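Long-range contacts in transmembrane oligosaccharyl transferase (Archaeoglobus fulgidus, PDB 3WAJ), which is an archaeal membrane protein of the STT3/AglB oligosaccharyl transferase family, with a multi-helix GT-C-type transmembrane part and a bound zinc ion: residues L119-V124 / F142-V147; P148-Q153 / F427-A432. All blocks are in the same frame, centred on the assembly; numbering follows the deposited sequence.

Contact 1 and contact 2 follow one another along the chain, and their centres lie about 12 Å apart. Residues 142-147 run directly into residues 148-153, so the two form one continuous patch in the helical bundle. Ile144 touches both contacts: its O lies 3.7 Å from Phe151 CE2, and its CD1 is 3.9 Å from Ala432 C. Val147 O also packs on Leu152 CB, at 3.6 Å. Contact 2 is the one nearer the metal. The side chain of Tyr429 comes to about 7 Å from the zinc ion, which is held by Asp47, Asp161 and His163, whereas contact 1 is purely apolar between its segments.

Contact 1 of 2, residues L119-V124 / F142-V147; sequences LAILPV and FLIAIV
Ile121 and Val124 pack on Ile144 in a buried apolar contact at the open end of a helical hairpin, within the transmembrane bundle of the STT3 family. The topology supports the assignment: helix 121-131 is followed, after a very short link, by helix 134-144, and the N-terminal part of the first packs against the C-terminal part of the second. The closest CA atoms are those of Ile121 and Ile144, 6.9 Å apart, and together the segments bury 193 Å² of surface. Ile144 contributes the largest share. Its CB bond is aimed at the other segment, and CG1 stands anti to the backbone N (chi1 -163°), which leaves the methyl CG2 between the backbone N and the carbonyl carbon. That methyl is the focus of the contact. Ile121 CD1 reaches it at 3.7 Å, the two side chains running alongside each other and pointing opposite ways. The same CD1 also meets Ala145 CB at 3.9 Å, so one terminal methyl bridges two consecutive residues. Val124 comes in one helical turn after Ala120, its CG2 lying 4.0 Å from Ile144 CG1 and 4.1 Å from Ile144 CG2. Ile144 is thereby touched by residues on two successive levels of the first helix. No polar bond joins the segments, and the contact rests on van der Waals packing alone. Other helices pack nearby: Ala145 touches Ala20 of helix 19-30, and Ile144 itself touches Ala436 of helix 429-446. Ala120 O, which accepts the N-H of Val124 at 3.3 Å, also lies 4.3 Å from Ile144 CG2.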
loop_
_atom_site.group_PDB
_atom_site.type_symbol
_atom_site.label_atom_id
_atom_site.label_comp_id
_atom_site.label_asym_id
_atom_site.label_seq_id
_atom_site.Cartn_x
_atom_site.Cartn_y
_atom_site.Cartn_z
ATOM N N LEU A 119 -8.086 -10.712 -19.319
ATOM C CA LEU A 119 -8.742 -12.010 -19.210
ATOM C C LEU A 119 -10.037 -11.954 -18.397
ATOM O O LEU A 119 -10.799 -12.918 -18.395
ATOM C CB LEU A 119 -7.799 -13.057 -18.591
ATOM C CG LEU A 119 -6.565 -13.582 -19.333
ATOM C CD1 LEU A 119 -5.904 -14.705 -18.537
ATOM C CD2 LEU A 119 -6.914 -14.069 -20.722
ATOM N N ALA A 120 -10.290 -10.837 -17.709
ATOM C CA ALA A 120 -11.492 -10.702 -16.869
ATOM C C ALA A 120 -12.760 -10.754 -17.712
ATOM O O ALA A 120 -13.864 -10.934 -17.181
ATOM C CB ALA A 120 -11.448 -9.427 -16.042
ATOM N N ILE A 121 -12.588 -10.574 -19.023
ATOM C CA ILE A 121 -13.664 -10.762 -19.989
ATOM C C ILE A 121 -14.332 -12.128 -19.776
ATOM O O ILE A 121 -15.557 -12.212 -19.650
ATOM C CB ILE A 121 -13.138 -10.622 -21.441
ATOM C CG1 ILE A 121 -13.349 -9.196 -21.959
ATOM C CG2 ILE A 121 -13.831 -11.591 -22.386
ATOM C CD1 ILE A 121 -12.811 -8.122 -21.059
ATOM N N LEU A 122 -13.522 -13.183 -19.695
ATOM C CA LEU A 122 -14.043 -14.551 -19.576
ATOM C C LEU A 122 -15.003 -14.794 -18.376
ATOM O O LEU A 122 -16.158 -15.180 -18.584
ATOM C CB LEU A 122 -12.911 -15.592 -19.653
ATOM C CG LEU A 122 -11.888 -15.366 -20.771
ATOM C CD1 LEU A 122 -10.901 -16.530 -20.883
ATOM C CD2 LEU A 122 -12.582 -15.121 -22.102
ATOM N N PRO A 123 -14.549 -14.539 -17.130
ATOM C CA PRO A 123 -15.475 -14.787 -16.014
ATOM C C PRO A 123 -16.705 -13.884 -16.051
ATOM O O PRO A 123 -17.772 -14.325 -15.614
ATOM C CB PRO A 123 -14.646 -14.451 -14.768
ATOM C CG PRO A 123 -13.238 -14.330 -15.236
ATOM C CD PRO A 123 -13.279 -13.950 -16.670
ATOM N N VAL A 124 -16.562 -12.645 -16.532
ATOM C CA VAL A 124 -17.706 -11.735 -16.570
ATOM C C VAL A 124 -18.741 -12.218 -17.581
ATOM O O VAL A 124 -19.886 -12.471 -17.208
ATOM C CB VAL A 124 -17.314 -10.280 -16.847
ATOM C CG1 VAL A 124 -18.563 -9.437 -17.052
ATOM C CG2 VAL A 124 -16.506 -9.729 -15.689
ATOM N N PHE A 142 -17.530 -6.039 -22.569
ATOM C CA PHE A 142 -17.055 -4.763 -23.096
ATOM C C PHE A 142 -16.955 -3.718 -21.988
ATOM O O PHE A 142 -16.050 -2.888 -21.984
ATOM C CB PHE A 142 -17.969 -4.262 -24.224
ATOM C CG PHE A 142 -17.553 -2.931 -24.804
ATOM C CD1 PHE A 142 -16.787 -2.870 -25.958
ATOM C CD2 PHE A 142 -17.941 -1.742 -24.199
ATOM C CE1 PHE A 142 -16.405 -1.646 -26.491
ATOM C CE2 PHE A 142 -17.556 -0.526 -24.718
ATOM C CZ PHE A 142 -16.791 -0.473 -25.870
ATOM N N LEU A 143 -17.901 -3.751 -21.061
ATOM C CA LEU A 143 -17.944 -2.765 -19.989
ATOM C C LEU A 143 -16.838 -2.962 -18.959
ATOM O O LEU A 143 -16.266 -1.988 -18.463
ATOM C CB LEU A 143 -19.319 -2.757 -19.321
ATOM C CG LEU A 143 -20.415 -2.153 -20.198
ATOM C CD1 LEU A 143 -21.725 -2.116 -19.450
ATOM C CD2 LEU A 143 -20.010 -0.756 -20.639
ATOM N N ILE A 144 -16.523 -4.216 -18.647
ATOM C CA ILE A 144 -15.466 -4.503 -17.677
ATOM C C ILE A 144 -14.106 -4.153 -18.275
ATOM O O ILE A 144 -13.164 -3.824 -17.553
ATOM C CB ILE A 144 -15.505 -5.980 -17.191
ATOM C CG1 ILE A 144 -14.699 -6.157 -15.892
ATOM C CG2 ILE A 144 -15.057 -6.948 -18.295
ATOM C CD1 ILE A 144 -15.263 -5.387 -14.701
ATOM N N ALA A 145 -14.021 -4.196 -19.603
ATOM C CA ALA A 145 -12.785 -3.862 -20.300
ATOM C C ALA A 145 -12.457 -2.367 -20.222
ATOM O O ALA A 145 -11.328 -1.965 -20.485
ATOM C CB ALA A 145 -12.842 -4.330 -21.751
ATOM N N ILE A 146 -13.438 -1.549 -19.854
ATOM C CA ILE A 146 -13.237 -0.098 -19.817
ATOM C C ILE A 146 -13.594 0.593 -18.497
ATOM O O ILE A 146 -13.415 1.794 -18.371
ATOM C CB ILE A 146 -14.005 0.620 -20.960
ATOM C CG1 ILE A 146 -15.459 0.145 -21.017
ATOM C CG2 ILE A 146 -13.348 0.358 -22.290
ATOM C CD1 ILE A 146 -16.463 1.258 -21.113
ATOM N N VAL A 147 -14.121 -0.138 -17.520
ATOM C CA VAL A 147 -14.466 0.502 -16.246
ATOM C C VAL A 147 -13.168 1.127 -15.697
ATOM O O VAL A 147 -12.079 0.576 -15.893
ATOM C CB VAL A 147 -15.334 -0.421 -15.351
ATOM C CG1 VAL A 147 -14.699 -1.805 -15.218
ATOM C CG2 VAL A 147 -15.571 0.208 -13.988
#

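Contact 2 of 2, residues P148-Q153 / F427-A432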
loop_
_atom_site.group_PDB
_atom_site.type_symbol
_atom_site.label_atom_id
_atom_site.label_comp_id
_atom_site.label_asym_id
_atom_site.label_seq_id
_atom_site.Cartn_x
_atom_site.Cartn_y
_atom_site.Cartn_z
ATOM N N PRO A 148 -13.201 2.109 -14.860
ATOM C CA PRO A 148 -12.014 2.874 -14.443
ATOM C C PRO A 148 -11.949 2.608 -12.941
ATOM O O PRO A 148 -12.448 1.580 -12.470
ATOM C CB PRO A 148 -12.231 4.370 -14.677
ATOM C CG PRO A 148 -13.742 4.515 -14.572
ATOM C CD PRO A 148 -14.292 3.254 -15.233
ATOM N N GLY A 149 -11.340 3.533 -12.200
ATOM C CA GLY A 149 -11.243 3.417 -10.753
ATOM C C GLY A 149 -10.163 2.455 -10.277
ATOM O O GLY A 149 -9.216 2.131 -11.015
ATOM N N GLN A 150 -10.312 2.001 -9.035
ATOM C CA GLN A 150 -9.368 1.076 -8.430
ATOM C C GLN A 150 -9.164 -0.171 -9.264
ATOM O O GLN A 150 -8.043 -0.660 -9.390
ATOM C CB GLN A 150 -9.863 0.650 -7.063
ATOM C CG GLN A 150 -9.207 1.333 -5.908
ATOM C CD GLN A 150 -9.846 0.904 -4.616
ATOM O OE1 GLN A 150 -10.262 -0.248 -4.470
ATOM N NE2 GLN A 150 -9.971 1.834 -3.682
ATOM N N PHE A 151 -10.254 -0.692 -9.814
ATOM C CA PHE A 151 -10.205 -1.946 -10.544
ATOM C C PHE A 151 -9.245 -1.852 -11.707
ATOM O O PHE A 151 -8.518 -2.796 -11.979
ATOM C CB PHE A 151 -11.588 -2.338 -11.039
ATOM C CG PHE A 151 -11.588 -3.511 -11.970
ATOM C CD1 PHE A 151 -11.627 -4.810 -11.478
ATOM C CD2 PHE A 151 -11.587 -3.322 -13.350
ATOM C CE1 PHE A 151 -11.632 -5.917 -12.349
ATOM C CE2 PHE A 151 -11.604 -4.418 -14.232
ATOM C CZ PHE A 151 -11.627 -5.716 -13.729
ATOM N N LEU A 152 -9.242 -0.711 -12.389
ATOM C CA LEU A 152 -8.300 -0.472 -13.483
ATOM C C LEU A 152 -6.886 -0.161 -12.979
ATOM O O LEU A 152 -5.902 -0.720 -13.486
ATOM C CB LEU A 152 -8.798 0.669 -14.382
ATOM C CG LEU A 152 -7.867 1.098 -15.516
ATOM C CD1 LEU A 152 -7.818 0.040 -16.627
ATOM C CD2 LEU A 152 -8.287 2.447 -16.068
ATOM N N GLN A 153 -6.781 0.729 -11.993
ATOM C CA GLN A 153 -5.470 1.147 -11.494
ATOM C C GLN A 153 -4.635 -0.032 -10.995
ATOM O O GLN A 153 -3.422 -0.046 -11.155
ATOM C CB GLN A 153 -5.618 2.220 -10.419
ATOM C CG GLN A 153 -5.939 3.597 -10.984
ATOM C CD GLN A 153 -6.472 4.547 -9.924
ATOM O OE1 GLN A 153 -6.594 4.182 -8.750
ATOM N NE2 GLN A 153 -6.800 5.769 -10.336
ATOM N N PHE A 427 -11.764 -1.523 -0.938
ATOM C CA PHE A 427 -12.429 -2.648 -1.597
ATOM C C PHE A 427 -13.311 -2.216 -2.765
ATOM O O PHE A 427 -14.153 -2.987 -3.227
ATOM C CB PHE A 427 -13.280 -3.437 -0.592
ATOM C CG PHE A 427 -12.473 -4.184 0.428
ATOM C CD1 PHE A 427 -11.559 -5.154 0.030
ATOM C CD2 PHE A 427 -12.637 -3.932 1.785
ATOM C CE1 PHE A 427 -10.803 -5.862 0.973
ATOM C CE2 PHE A 427 -11.894 -4.627 2.737
ATOM C CZ PHE A 427 -10.968 -5.595 2.329
ATOM N N ALA A 428 -13.118 -0.984 -3.238
ATOM C CA ALA A 428 -13.907 -0.446 -4.344
ATOM C C ALA A 428 -13.879 -1.345 -5.578
ATOM O O ALA A 428 -14.897 -1.479 -6.267
ATOM C CB ALA A 428 -13.444 0.953 -4.691
ATOM N N TYR A 429 -12.724 -1.965 -5.845
ATOM C CA TYR A 429 -12.547 -2.794 -7.045
ATOM C C TYR A 429 -13.567 -3.932 -7.164
ATOM O O TYR A 429 -13.864 -4.406 -8.263
ATOM C CB TYR A 429 -11.114 -3.327 -7.152
ATOM C CG TYR A 429 -10.633 -4.097 -5.945
ATOM C CD1 TYR A 429 -10.940 -5.440 -5.781
ATOM C CD2 TYR A 429 -9.849 -3.490 -4.982
ATOM C CE1 TYR A 429 -10.499 -6.153 -4.673
ATOM C CE2 TYR A 429 -9.404 -4.186 -3.888
ATOM C CZ TYR A 429 -9.740 -5.519 -3.732
ATOM O OH TYR A 429 -9.294 -6.217 -2.633
ATOM N N TYR A 430 -14.119 -4.359 -6.037
ATOM C CA TYR A 430 -15.137 -5.398 -6.069
ATOM C C TYR A 430 -16.449 -4.940 -6.720
ATOM O O TYR A 430 -17.240 -5.772 -7.185
ATOM C CB TYR A 430 -15.379 -5.933 -4.663
ATOM C CG TYR A 430 -14.400 -7.001 -4.194
ATOM C CD1 TYR A 430 -14.313 -8.222 -4.842
ATOM C CD2 TYR A 430 -13.619 -6.807 -3.077
ATOM C CE1 TYR A 430 -13.457 -9.206 -4.407
ATOM C CE2 TYR A 430 -12.756 -7.789 -2.626
ATOM C CZ TYR A 430 -12.685 -8.987 -3.297
ATOM O OH TYR A 430 -11.836 -9.977 -2.863
ATOM N N PHE A 431 -16.688 -3.629 -6.761
ATOM C CA PHE A 431 -17.928 -3.119 -7.355
ATOM C C PHE A 431 -17.836 -3.101 -8.878
ATOM O O PHE A 431 -18.855 -3.071 -9.570
ATOM C CB PHE A 431 -18.281 -1.721 -6.813
ATOM C CG PHE A 431 -18.789 -1.719 -5.393
ATOM C CD1 PHE A 431 -19.716 -2.663 -4.970
ATOM C CD2 PHE A 431 -18.333 -0.775 -4.476
ATOM C CE1 PHE A 431 -20.182 -2.668 -3.657
ATOM C CE2 PHE A 431 -18.794 -0.772 -3.161
ATOM C CZ PHE A 431 -19.717 -1.718 -2.753
ATOM N N ALA A 432 -16.607 -3.133 -9.391
ATOM C CA ALA A 432 -16.369 -3.053 -10.827
ATOM C C ALA A 432 -17.188 -4.087 -11.613
ATOM O O ALA A 432 -17.983 -3.730 -12.480
ATOM C CB ALA A 432 -14.895 -3.209 -11.116
#
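Gln150 approaches Ala428 and Tyr429 with its chain extended beyond CG (CD anti to CA, chi2 176°), which carries CD out toward Ala428; a chi3 of 35° then sets the turn of OE1. On the other side, Tyr429 carries its CG between its own backbone N and carbonyl carbon (chi1 55°). The amide oxygen of Gln150 lies against the backbone N-H groups of residues 428 and 429, in the segment leading into helix 429-446. Tyr429 N donates to Gln150 OE1 over 3.3 Å, a weak hydrogen bond whose N-H...O angle is 142°. Ala428 N is also close, 3.2 Å from Gln150 OE1, and the methyl of Ala428 lies beside the amide group, CB to Gln150 CD 3.6 Å. The Tyr429 ring adjoins the same oxygen obliquely, through CD2.

One residue on, the backbones approach closely, with the CA atoms of Phe151 and Tyr429 4.3 Å apart; Tyr429 CB lies 3.8 Å from Phe151 CA. Ala432, a turn further along, sets its methyl against the root of the Phe151 side chain, CB to CB 3.4 Å, with Phe151 CG equally near. Gly149 holds the N-cap position of the short helix 150-153.

The polar end of Tyr429 is engaged elsewhere: its OH is hydrogen-bonded to Glu166 OE2, and its ring meets that of His163. Since His163 is a zinc ligand, the arrangement is consistent with Tyr429 belonging to the second shell of the metal site, where two helical elements distant in sequence meet in this oligosaccharyl transferase's helical bundle.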